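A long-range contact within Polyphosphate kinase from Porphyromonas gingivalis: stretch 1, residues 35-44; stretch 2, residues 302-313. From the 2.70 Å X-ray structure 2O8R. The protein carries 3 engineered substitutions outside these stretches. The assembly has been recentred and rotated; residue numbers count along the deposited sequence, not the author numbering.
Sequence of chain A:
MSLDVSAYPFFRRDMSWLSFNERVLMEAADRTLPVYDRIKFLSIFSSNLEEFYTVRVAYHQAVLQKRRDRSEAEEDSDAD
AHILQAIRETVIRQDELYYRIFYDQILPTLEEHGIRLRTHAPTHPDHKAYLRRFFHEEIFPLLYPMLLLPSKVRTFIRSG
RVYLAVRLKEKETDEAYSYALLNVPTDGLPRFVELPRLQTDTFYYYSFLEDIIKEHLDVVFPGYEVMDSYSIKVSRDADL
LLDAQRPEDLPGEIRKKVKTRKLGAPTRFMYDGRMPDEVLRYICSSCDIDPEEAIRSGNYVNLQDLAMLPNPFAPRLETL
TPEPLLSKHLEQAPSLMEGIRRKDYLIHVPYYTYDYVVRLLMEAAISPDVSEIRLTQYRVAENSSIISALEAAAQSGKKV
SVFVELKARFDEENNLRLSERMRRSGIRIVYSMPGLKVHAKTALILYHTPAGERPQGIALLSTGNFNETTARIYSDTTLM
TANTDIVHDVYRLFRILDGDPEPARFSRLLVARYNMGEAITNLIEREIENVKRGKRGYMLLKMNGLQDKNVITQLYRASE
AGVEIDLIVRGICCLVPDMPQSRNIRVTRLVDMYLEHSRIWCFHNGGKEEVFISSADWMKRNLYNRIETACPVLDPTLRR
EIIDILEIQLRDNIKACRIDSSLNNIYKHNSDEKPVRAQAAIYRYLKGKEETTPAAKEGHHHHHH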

# COMPACT_ATOMS: atom_id res chain seq x y z
N VAL A 35 -21.59 -5.54 19.13
CA VAL A 35 -20.82 -4.31 19.45
C VAL A 35 -19.94 -3.80 18.33
O VAL A 35 -19.95 -2.60 18.05
CB VAL A 35 -19.86 -4.40 20.66
CG1 VAL A 35 -20.39 -3.62 21.82
CG2 VAL A 35 -19.45 -5.85 21.00
N TYR A 36 -19.18 -4.70 17.71
CA TYR A 36 -18.22 -4.25 16.72
C TYR A 36 -18.89 -3.63 15.51
O TYR A 36 -18.32 -2.74 14.88
CB TYR A 36 -17.18 -5.33 16.41
CG TYR A 36 -16.10 -5.35 17.48
CD1 TYR A 36 -16.23 -6.14 18.63
CD2 TYR A 36 -14.98 -4.53 17.37
CE1 TYR A 36 -15.26 -6.12 19.61
CE2 TYR A 36 -14.00 -4.52 18.34
CZ TYR A 36 -14.15 -5.30 19.46
OH TYR A 36 -13.18 -5.26 20.42
N ASP A 37 -20.13 -4.03 15.24
CA ASP A 37 -20.94 -3.37 14.21
C ASP A 37 -21.14 -1.90 14.55
O ASP A 37 -20.99 -1.04 13.69
CB ASP A 37 -22.31 -4.03 14.05
CG ASP A 37 -22.21 -5.46 13.56
OD1 ASP A 37 -21.09 -5.95 13.28
OD2 ASP A 37 -23.28 -6.08 13.45
N ARG A 38 -21.46 -1.64 15.81
CA ARG A 38 -21.70 -0.29 16.28
C ARG A 38 -20.41 0.53 16.29
O ARG A 38 -20.40 1.68 15.82
CB ARG A 38 -22.33 -0.31 17.66
CG ARG A 38 -23.64 -1.07 17.69
CD ARG A 38 -24.25 -0.98 19.05
NE ARG A 38 -24.14 -2.23 19.78
CZ ARG A 38 -24.35 -2.35 21.09
NH1 ARG A 38 -24.65 -1.28 21.82
NH2 ARG A 38 -24.23 -3.53 21.68
N ILE A 39 -19.34 -0.06 16.80
CA ILE A 39 -18.02 0.57 16.82
C ILE A 39 -17.56 1.03 15.43
O ILE A 39 -17.06 2.16 15.28
CB ILE A 39 -16.97 -0.38 17.44
CG1 ILE A 39 -17.27 -0.59 18.93
CG2 ILE A 39 -15.55 0.15 17.20
CD1 ILE A 39 -16.11 -1.13 19.74
N LYS A 40 -17.75 0.15 14.44
CA LYS A 40 -17.53 0.49 13.02
C LYS A 40 -18.28 1.75 12.62
O LYS A 40 -17.72 2.61 11.96
CB LYS A 40 -17.94 -0.66 12.10
CG LYS A 40 -16.79 -1.40 11.42
CD LYS A 40 -15.79 -1.99 12.41
CE LYS A 40 -14.43 -2.11 11.75
NZ LYS A 40 -13.40 -2.46 12.75
N PHE A 41 -19.54 1.86 13.03
CA PHE A 41 -20.35 3.01 12.64
C PHE A 41 -19.94 4.32 13.34
O PHE A 41 -20.08 5.40 12.77
CB PHE A 41 -21.84 2.71 12.76
CG PHE A 41 -22.40 2.10 11.53
CD1 PHE A 41 -22.25 0.75 11.29
CD2 PHE A 41 -22.99 2.89 10.56
CE1 PHE A 41 -22.73 0.18 10.12
CE2 PHE A 41 -23.46 2.33 9.40
CZ PHE A 41 -23.31 0.96 9.18
N LEU A 42 -19.43 4.20 14.55
CA LEU A 42 -18.86 5.34 15.25
C LEU A 42 -17.70 5.86 14.40
O LEU A 42 -17.64 7.04 14.05
CB LEU A 42 -18.38 4.91 16.64
CG LEU A 42 -18.80 5.62 17.92
CD1 LEU A 42 -20.24 6.13 17.87
CD2 LEU A 42 -18.57 4.72 19.17
N SER A 43 -16.79 4.96 14.03
CA SER A 43 -15.64 5.30 13.20
C SER A 43 -16.06 5.97 11.88
O SER A 43 -15.53 7.02 11.51
CB SER A 43 -14.80 4.04 12.95
OG SER A 43 -14.31 3.99 11.62
N ILE A 44 -17.03 5.36 11.19
CA ILE A 44 -17.57 5.88 9.94
C ILE A 44 -18.08 7.30 10.12
O ILE A 44 -17.73 8.19 9.34
CB ILE A 44 -18.71 4.99 9.37
CG1 ILE A 44 -18.15 3.66 8.88
CG2 ILE A 44 -19.44 5.72 8.24
CD1 ILE A 44 -19.21 2.60 8.54
N ASN A 302 -10.05 12.09 17.22
CA ASN A 302 -9.72 11.29 16.04
C ASN A 302 -10.23 9.87 16.16
O ASN A 302 -9.52 8.91 15.85
CB ASN A 302 -8.22 11.30 15.79
CG ASN A 302 -7.89 11.36 14.34
OD1 ASN A 302 -7.91 12.44 13.74
ND2 ASN A 302 -7.56 10.21 13.75
N LEU A 303 -11.47 9.74 16.61
CA LEU A 303 -12.01 8.44 16.95
C LEU A 303 -12.41 7.59 15.75
O LEU A 303 -13.03 6.55 15.93
CB LEU A 303 -13.16 8.59 17.92
CG LEU A 303 -12.71 8.90 19.34
CD1 LEU A 303 -13.93 9.18 20.19
CD2 LEU A 303 -11.92 7.74 19.90
N GLN A 304 -12.04 8.00 14.55
CA GLN A 304 -12.26 7.16 13.38
C GLN A 304 -11.31 5.99 13.46
O GLN A 304 -11.50 4.98 12.76
CB GLN A 304 -12.05 7.93 12.08
CG GLN A 304 -10.81 8.83 12.05
CD GLN A 304 -11.16 10.25 12.42
OE1 GLN A 304 -11.63 10.51 13.52
NE2 GLN A 304 -10.98 11.17 11.48
N ASP A 305 -10.30 6.12 14.32
CA ASP A 305 -9.37 5.03 14.64
C ASP A 305 -10.04 3.90 15.39
O ASP A 305 -9.40 2.87 15.61
CB ASP A 305 -8.19 5.53 15.48
CG ASP A 305 -7.33 6.55 14.77
OD1 ASP A 305 -7.45 6.69 13.53
OD2 ASP A 305 -6.52 7.22 15.45
N LEU A 306 -11.30 4.08 15.79
CA LEU A 306 -12.04 2.98 16.42
C LEU A 306 -12.14 1.78 15.49
O LEU A 306 -12.25 0.64 15.93
CB LEU A 306 -13.41 3.42 16.92
CG LEU A 306 -13.44 4.27 18.21
CD1 LEU A 306 -14.85 4.44 18.70
CD2 LEU A 306 -12.58 3.69 19.33
N ALA A 307 -12.07 2.04 14.18
CA ALA A 307 -12.06 0.99 13.17
C ALA A 307 -10.87 0.06 13.34
O ALA A 307 -10.86 -1.04 12.79
CB ALA A 307 -12.06 1.61 11.77
N MSE A 308 -9.87 0.51 14.10
CA MSE A 308 -8.65 -0.25 14.36
C MSE A 308 -8.67 -0.97 15.70
O MSE A 308 -7.69 -1.62 16.07
CB MSE A 308 -7.42 0.67 14.32
CG MSE A 308 -7.02 1.16 12.93
SE MSE A 308 -6.82 -0.30 11.63
CE MSE A 308 -5.25 -1.21 12.34
N LEU A 309 -9.76 -0.83 16.45
CA LEU A 309 -9.84 -1.51 17.73
C LEU A 309 -10.01 -2.98 17.44
O LEU A 309 -10.94 -3.37 16.74
CB LEU A 309 -11.03 -1.03 18.55
CG LEU A 309 -11.08 -1.62 19.96
CD1 LEU A 309 -9.86 -1.17 20.76
CD2 LEU A 309 -12.38 -1.22 20.66
N PRO A 310 -9.08 -3.80 17.93
CA PRO A 310 -9.14 -5.23 17.66
C PRO A 310 -10.32 -5.88 18.35
O PRO A 310 -10.66 -5.49 19.46
CB PRO A 310 -7.83 -5.75 18.27
CG PRO A 310 -6.98 -4.57 18.49
CD PRO A 310 -7.91 -3.44 18.74
N ASN A 311 -10.94 -6.85 17.68
CA ASN A 311 -11.88 -7.77 18.31
C ASN A 311 -11.18 -9.10 18.54
O ASN A 311 -11.13 -9.93 17.63
CB ASN A 311 -13.10 -7.98 17.42
CG ASN A 311 -14.06 -9.04 17.95
OD1 ASN A 311 -13.90 -9.59 19.04
ND2 ASN A 311 -15.09 -9.33 17.16
N PRO A 312 -10.67 -9.33 19.76
CA PRO A 312 -10.00 -10.57 20.12
C PRO A 312 -10.92 -11.78 20.20
O PRO A 312 -10.46 -12.86 20.54
CB PRO A 312 -9.44 -10.27 21.50
CG PRO A 312 -10.38 -9.31 22.06
CD PRO A 312 -10.73 -8.42 20.92
N PHE A 313 -12.20 -11.62 19.89
CA PHE A 313 -13.08 -12.78 19.81
C PHE A 313 -13.46 -13.12 18.39
O PHE A 313 -14.62 -13.34 18.07
CB PHE A 313 -14.29 -12.61 20.72
CG PHE A 313 -13.91 -12.57 22.16
CD1 PHE A 313 -13.43 -13.71 22.78
CD2 PHE A 313 -13.97 -11.40 22.88
CE1 PHE A 313 -13.05 -13.69 24.10
CE2 PHE A 313 -13.60 -11.37 24.20
CZ PHE A 313 -13.13 -12.51 24.81

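The helix of residues 35-44 packs along a 3-10 segment, 303-308, and the loop after it, running antiparallel: CA-CA distances are 3.9 Å for Ser43-Gln304, 5.5 Å for Lys40-Ala307 and 7.4 Å for Tyr36-Asn311. The gap thus widens toward Tyr36, where the bulkiest side chain of the contact fills it. Its ring (chi1 -80°) lies with one face under Asn311 CB, 3.5 Å from the centroid and 11° off the normal, a CH-pi contact. Leu309 O meets the ring edge, 3.6 Å from Tyr36 CE2, and Tyr36 OH gives a weak hydrogen bond to Pro310 O at 2.7 Å.

At the narrow end sits the small Ser43, whose side chain lies close against the segment. Its OG donates to Gln304 O at 3.2 Å and lies 3.3 Å from Ala307 CB, a methyl short enough to fit beside it.

Between these ends, branched aliphatic side chains interlock. Ile39 reaches two leucines, Leu306 and Leu309: its CG2 is 3.9 Å from Leu306 CB, its CD1 3.8 Å from Leu309 CD2. Leu42 CD2 touches Leu306 CD1 at 3.8 Å. All four residues are buried. Lys40 starts away from the segment, but its long chain brings NZ back to donate to Ala307 O at 2.9 Å. Together the stretches bury 546 Å², and all three hydrogen bonds between them end on backbone carbonyls.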